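Local coordinates for protein Tube (Drosophila melanogaster, PDB 1D2Z) that carries a death domain that binds the death domain of Pelle, recruiting it to the plasma membrane and activating it in Toll signalling for embryonic dorsoventral polarity, at residues R80-P83 against D84-K87; D70-Q73 against I74-A78. All coordinates share one frame; numbering follows the deposited sequence.

Interaction 1: residues R80-P83 against D84-K87; sequences RLPP and DQSK
Leu81 and Gln85 face each other across a tight turn, and their side chains fit snugly. Leu81 CD1 comes within 3.6 Å of Gln85 CG and at the same distance from Gln85 CD, while Leu81 CB rests 3.8 Å from Gln85 NE2. With CG anti to the backbone N (chi1 -164°) and the chain bent at chi2 (71°), Gln85 brings its amide across the leucine, with NE2 near Pro82 CG. The backbone draws the pair together: Gln85 N gives a hydrogen bond to Pro82 O at 3.0 Å, and Gln85 CB is pressed to 3.2 Å from the same Pro82 O. This bond closes a type I beta turn, Pro82 to Gln85, in the loop that joins helices 68-80 and 87-96 of the death domain. Without the amide arm, as with an alanine here, Leu81 CD1 would probably lose its CG and CD neighbours and be freer to turn. Where several Gln85 atoms lie against Leu81, the Asp84 carboxylate touches the Pro82 ring by OD1 alone, 3.5 Å from Pro82 CB, at the solvent-exposed surface. Beyond the turn Ser86 is the N-cap of helix 87-96, its OG bonded to Gln89 N and to Asp27.

Interaction 2: residues D70-Q73 against I74-A78; sequences DVFQ and IDEAA
Glu76 N gives Phe72 O an almost straight hydrogen bond of 2.6 Å (N-H...O angle 179°). One residue on, Ala77 N binds Gln73 O at 3.1 Å. Val71 O is held more weakly: Asp75 N and Ile74 N each reach it with a weak bond. The Asp75 side chain lies beside that of Val71 and points the same way, with Asp75 OD2 4.0 Å from Val71 CG1; the carboxylate finds its charged partners outside, in Lys87 and Arg33. On the exposed flank the Glu76 chain crosses the Phe72 ring. Glu76 CB sits over one face, 4.2 Å from the Phe72 ring centroid in a CH-pi contact, and Glu76 OE2 comes 3.7 Å from Phe72 CE2, with carboxylate and ring planes 68° apart. Phe72 CG is anti to the backbone N (chi1 173°), which leans the ring along the helix toward the residue one turn later. On the buried flank Val71 and Ile74 both meet Trp32 of helix 31-38, while Ile74 also touches Met90 of helix 87-96. With mainly i to i+4 bonding, one weak i to i+3 bond at Val71 O, Val71, Ile74 and Ala78 set against neighbouring helices and a mixed Phe72-Glu76 flank more exposed, the arrangement is that of a surface helix of the six-helix death-domain bundle.

Interaction 2 lies within helix 68-80, and interaction 1 follows it in the loop leading to helix 87-96; their centres are about 11 Å apart. Interaction 1 is a surface contact, fixed by a single turn-closing bond and by packing of an amide-bearing chain on a leucine and a proline. Interaction 2 is partly buried, with successive helical bonds, one flank against helices 31-38 and 87-96, and an aromatic contact on the exposed flank. Lys87, at the far end of interaction 1, joins the two: Lys87 NZ forms a 2.8 Å salt bridge with Asp75 OD1, and Lys87 CG packs 3.6 Å from Ala78 CB. The chain thus returns from the exposed turn to the side of the helix it left.

Interaction 1: residues R80-P83 against D84-K87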
ATOM      1  N   ARG B  80      14.911  -8.664  17.651  1.00 61.08           N
ATOM      2  CA  ARG B  80      15.690  -9.706  18.324  1.00 62.41           C
ATOM      3  C   ARG B  80      15.743 -10.959  17.444  1.00 62.41           C
ATOM      4  O   ARG B  80      16.677 -11.761  17.535  1.00 62.29           O
ATOM      5  CB  ARG B  80      15.054 -10.062  19.668  1.00 63.50           C
ATOM      6  CG  ARG B  80      15.044  -8.940  20.694  1.00 67.65           C
ATOM      7  CD  ARG B  80      14.245  -9.353  21.918  1.00 71.27           C
ATOM      8  NE  ARG B  80      14.400  -8.424  23.035  1.00 76.17           N
ATOM      9  CZ  ARG B  80      13.729  -8.513  24.181  1.00 78.04           C
ATOM     10  NH1 ARG B  80      12.848  -9.491  24.368  1.00 78.08           N
ATOM     11  NH2 ARG B  80      13.946  -7.630  25.147  1.00 78.08           N
ATOM     12  N   LEU B  81      14.723 -11.120  16.605  1.00 61.12           N
ATOM     13  CA  LEU B  81      14.613 -12.256  15.696  1.00 61.22           C
ATOM     14  C   LEU B  81      15.309 -11.950  14.363  1.00 61.09           C
ATOM     15  O   LEU B  81      15.695 -10.806  14.112  1.00 60.22           O
ATOM     16  CB  LEU B  81      13.130 -12.581  15.479  1.00 60.97           C
ATOM     17  CG  LEU B  81      12.371 -12.938  16.764  1.00 63.09           C
ATOM     18  CD1 LEU B  81      10.873 -13.025  16.509  1.00 62.76           C
ATOM     19  CD2 LEU B  81      12.906 -14.245  17.327  1.00 62.08           C
ATOM     20  N   PRO B  82      15.503 -12.969  13.502  1.00 61.27           N
ATOM     21  CA  PRO B  82      16.161 -12.757  12.206  1.00 62.02           C
ATOM     22  C   PRO B  82      15.506 -11.664  11.350  1.00 62.46           C
ATOM     23  O   PRO B  82      14.308 -11.405  11.471  1.00 61.92           O
ATOM     24  CB  PRO B  82      16.091 -14.142  11.548  1.00 61.59           C
ATOM     25  CG  PRO B  82      14.946 -14.814  12.241  1.00 62.15           C
ATOM     26  CD  PRO B  82      15.140 -14.388  13.664  1.00 61.39           C
ATOM     27  N   PRO B  83      16.288 -11.023  10.459  1.00 63.07           N
ATOM     28  CA  PRO B  83      15.834  -9.948   9.567  1.00 63.26           C
ATOM     29  C   PRO B  83      14.595 -10.228   8.715  1.00 62.20           C
ATOM     30  O   PRO B  83      13.907  -9.298   8.290  1.00 62.12           O
ATOM     31  CB  PRO B  83      17.070  -9.678   8.701  1.00 63.64           C
ATOM     32  CG  PRO B  83      17.784 -10.994   8.698  1.00 63.63           C
ATOM     33  CD  PRO B  83      17.679 -11.396  10.142  1.00 63.23           C
ATOM     34  N   ASP B  84      14.305 -11.503   8.474  1.00 60.81           N
ATOM     35  CA  ASP B  84      13.148 -11.872   7.669  1.00 59.74           C
ATOM     36  C   ASP B  84      11.865 -12.057   8.488  1.00 57.09           C
ATOM     37  O   ASP B  84      10.855 -12.539   7.966  1.00 57.09           O
ATOM     38  CB  ASP B  84      13.452 -13.134   6.848  1.00 63.47           C
ATOM     39  CG  ASP B  84      13.693 -14.359   7.717  1.00 65.49           C
ATOM     40  OD1 ASP B  84      14.763 -14.442   8.360  1.00 68.49           O
ATOM     41  OD2 ASP B  84      12.810 -15.241   7.747  1.00 67.71           O
ATOM     42  N   GLN B  85      11.900 -11.665   9.762  1.00 52.25           N
ATOM     43  CA  GLN B  85      10.731 -11.795  10.636  1.00 49.23           C
ATOM     44  C   GLN B  85       9.683 -10.733  10.303  1.00 46.57           C
ATOM     45  O   GLN B  85       9.974  -9.538  10.321  1.00 46.11           O
ATOM     46  CB  GLN B  85      11.136 -11.673  12.106  1.00 47.10           C
ATOM     47  CG  GLN B  85      10.075 -12.164  13.092  1.00 45.67           C
ATOM     48  CD  GLN B  85       9.911 -13.680  13.085  1.00 47.89           C
ATOM     49  OE1 GLN B  85       8.801 -14.197  13.231  1.00 50.08           O
ATOM     50  NE2 GLN B  85      11.019 -14.397  12.927  1.00 43.47           N
ATOM     51  N   SER B  86       8.462 -11.183  10.028  1.00 43.44           N
ATOM     52  CA  SER B  86       7.362 -10.288   9.681  1.00 39.03           C
ATOM     53  C   SER B  86       6.760  -9.516  10.857  1.00 37.37           C
ATOM     54  O   SER B  86       6.082 -10.089  11.707  1.00 33.54           O
ATOM     55  CB  SER B  86       6.256 -11.069   8.964  1.00 41.26           C
ATOM     56  OG  SER B  86       5.099 -10.262   8.781  1.00 37.54           O
ATOM     57  N   LYS B  87       6.987  -8.206  10.881  1.00 34.88           N
ATOM     58  CA  LYS B  87       6.443  -7.362  11.944  1.00 35.53           C
ATOM     59  C   LYS B  87       4.923  -7.204  11.816  1.00 34.88           C
ATOM     60  O   LYS B  87       4.225  -7.068  12.823  1.00 32.99           O
ATOM     61  CB  LYS B  87       7.133  -5.996  11.947  1.00 37.63           C
ATOM     62  CG  LYS B  87       8.623  -6.067  12.298  1.00 40.86           C
ATOM     63  CD  LYS B  87       9.283  -4.691  12.304  1.00 41.67           C
ATOM     64  CE  LYS B  87      10.729  -4.783  12.781  1.00 44.69           C
ATOM     65  NZ  LYS B  87      11.413  -3.457  12.826  1.00 45.19           N
TER

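Interaction 2: residues D70-Q73 against I74-A78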
ATOM      1  N   ASP B  70       2.988   1.114  21.740  1.00 65.61           N
ATOM      2  CA  ASP B  70       2.534  -0.248  21.466  1.00 64.56           C
ATOM      3  C   ASP B  70       3.162  -0.726  20.162  1.00 62.66           C
ATOM      4  O   ASP B  70       3.428  -1.917  19.985  1.00 61.42           O
ATOM      5  CB  ASP B  70       1.007  -0.304  21.369  1.00 66.45           C
ATOM      6  CG  ASP B  70       0.326   0.052  22.676  1.00 67.81           C
ATOM      7  OD1 ASP B  70       0.371  -0.774  23.615  1.00 68.57           O
ATOM      8  OD2 ASP B  70      -0.252   1.157  22.763  1.00 67.72           O
ATOM      9  N   VAL B  71       3.413   0.224  19.265  1.00 61.05           N
ATOM     10  CA  VAL B  71       4.032  -0.062  17.975  1.00 61.32           C
ATOM     11  C   VAL B  71       5.485  -0.508  18.173  1.00 61.78           C
ATOM     12  O   VAL B  71       5.963  -1.406  17.478  1.00 62.00           O
ATOM     13  CB  VAL B  71       3.979   1.179  17.053  1.00 61.03           C
ATOM     14  CG1 VAL B  71       4.654   0.889  15.724  1.00 62.24           C
ATOM     15  CG2 VAL B  71       2.531   1.600  16.821  1.00 60.58           C
ATOM     16  N   PHE B  72       6.163   0.091  19.153  1.00 61.88           N
ATOM     17  CA  PHE B  72       7.556  -0.234  19.457  1.00 61.23           C
ATOM     18  C   PHE B  72       7.761  -1.677  19.911  1.00 60.53           C
ATOM     19  O   PHE B  72       8.734  -2.316  19.515  1.00 60.16           O
ATOM     20  CB  PHE B  72       8.115   0.722  20.519  1.00 64.30           C
ATOM     21  CG  PHE B  72       9.492   0.345  21.022  1.00 65.43           C
ATOM     22  CD1 PHE B  72      10.632   0.665  20.288  1.00 66.07           C
ATOM     23  CD2 PHE B  72       9.645  -0.334  22.232  1.00 65.92           C
ATOM     24  CE1 PHE B  72      11.903   0.315  20.750  1.00 66.77           C
ATOM     25  CE2 PHE B  72      10.913  -0.689  22.703  1.00 66.44           C
ATOM     26  CZ  PHE B  72      12.042  -0.363  21.961  1.00 66.46           C
ATOM     27  N   GLN B  73       6.866  -2.175  20.762  1.00 58.89           N
ATOM     28  CA  GLN B  73       6.970  -3.543  21.267  1.00 59.02           C
ATOM     29  C   GLN B  73       7.084  -4.547  20.130  1.00 57.86           C
ATOM     30  O   GLN B  73       7.776  -5.561  20.256  1.00 57.85           O
ATOM     31  CB  GLN B  73       5.775  -3.892  22.153  1.00 61.36           C
ATOM     32  CG  GLN B  73       5.644  -3.016  23.385  1.00 64.49           C
ATOM     33  CD  GLN B  73       4.543  -3.480  24.317  1.00 66.79           C
ATOM     34  OE1 GLN B  73       4.751  -3.597  25.524  1.00 68.59           O
ATOM     35  NE2 GLN B  73       3.364  -3.750  23.763  1.00 67.63           N
ATOM     36  N   ILE B  74       6.404  -4.257  19.023  1.00 57.02           N
ATOM     37  CA  ILE B  74       6.443  -5.115  17.842  1.00 54.78           C
ATOM     38  C   ILE B  74       7.838  -4.992  17.224  1.00 53.26           C
ATOM     39  O   ILE B  74       8.474  -5.998  16.910  1.00 53.34           O
ATOM     40  CB  ILE B  74       5.371  -4.700  16.791  1.00 54.27           C
ATOM     41  CG1 ILE B  74       3.963  -4.776  17.394  1.00 53.51           C
ATOM     42  CG2 ILE B  74       5.462  -5.600  15.563  1.00 53.70           C
ATOM     43  CD1 ILE B  74       3.523  -6.181  17.774  1.00 53.95           C
ATOM     44  N   ASP B  75       8.306  -3.757  17.055  1.00 52.46           N
ATOM     45  CA  ASP B  75       9.634  -3.514  16.493  1.00 54.93           C
ATOM     46  C   ASP B  75      10.704  -4.187  17.353  1.00 55.89           C
ATOM     47  O   ASP B  75      11.531  -4.947  16.846  1.00 55.44           O
ATOM     48  CB  ASP B  75       9.924  -2.011  16.401  1.00 52.73           C
ATOM     49  CG  ASP B  75       9.239  -1.350  15.214  1.00 53.14           C
ATOM     50  OD1 ASP B  75       9.609  -1.663  14.061  1.00 48.35           O
ATOM     51  OD2 ASP B  75       8.342  -0.509  15.434  1.00 52.29           O
ATOM     52  N   GLU B  76      10.645  -3.932  18.659  1.00 57.50           N
ATOM     53  CA  GLU B  76      11.589  -4.490  19.626  1.00 58.84           C
ATOM     54  C   GLU B  76      11.710  -6.006  19.524  1.00 58.58           C
ATOM     55  O   GLU B  76      12.788  -6.530  19.236  1.00 57.58           O
ATOM     56  CB  GLU B  76      11.165  -4.120  21.050  1.00 60.92           C
ATOM     57  CG  GLU B  76      12.024  -4.756  22.143  1.00 64.56           C
ATOM     58  CD  GLU B  76      11.346  -4.752  23.499  1.00 67.22           C
ATOM     59  OE1 GLU B  76      10.433  -5.581  23.712  1.00 67.95           O
ATOM     60  OE2 GLU B  76      11.724  -3.925  24.355  1.00 68.98           O
ATOM     61  N   ALA B  77      10.598  -6.700  19.761  1.00 57.70           N
ATOM     62  CA  ALA B  77      10.565  -8.157  19.719  1.00 58.25           C
ATOM     63  C   ALA B  77      11.063  -8.728  18.400  1.00 57.18           C
ATOM     64  O   ALA B  77      11.844  -9.682  18.388  1.00 57.66           O
ATOM     65  CB  ALA B  77       9.159  -8.661  20.017  1.00 58.64           C
ATOM     66  N   ALA B  78      10.631  -8.130  17.294  1.00 56.70           N
ATOM     67  CA  ALA B  78      11.031  -8.596  15.972  1.00 57.08           C
ATOM     68  C   ALA B  78      12.506  -8.351  15.684  1.00 56.74           C
ATOM     69  O   ALA B  78      13.146  -9.144  14.992  1.00 56.41           O
ATOM     70  CB  ALA B  78      10.168  -7.951  14.901  1.00 57.24           C
TER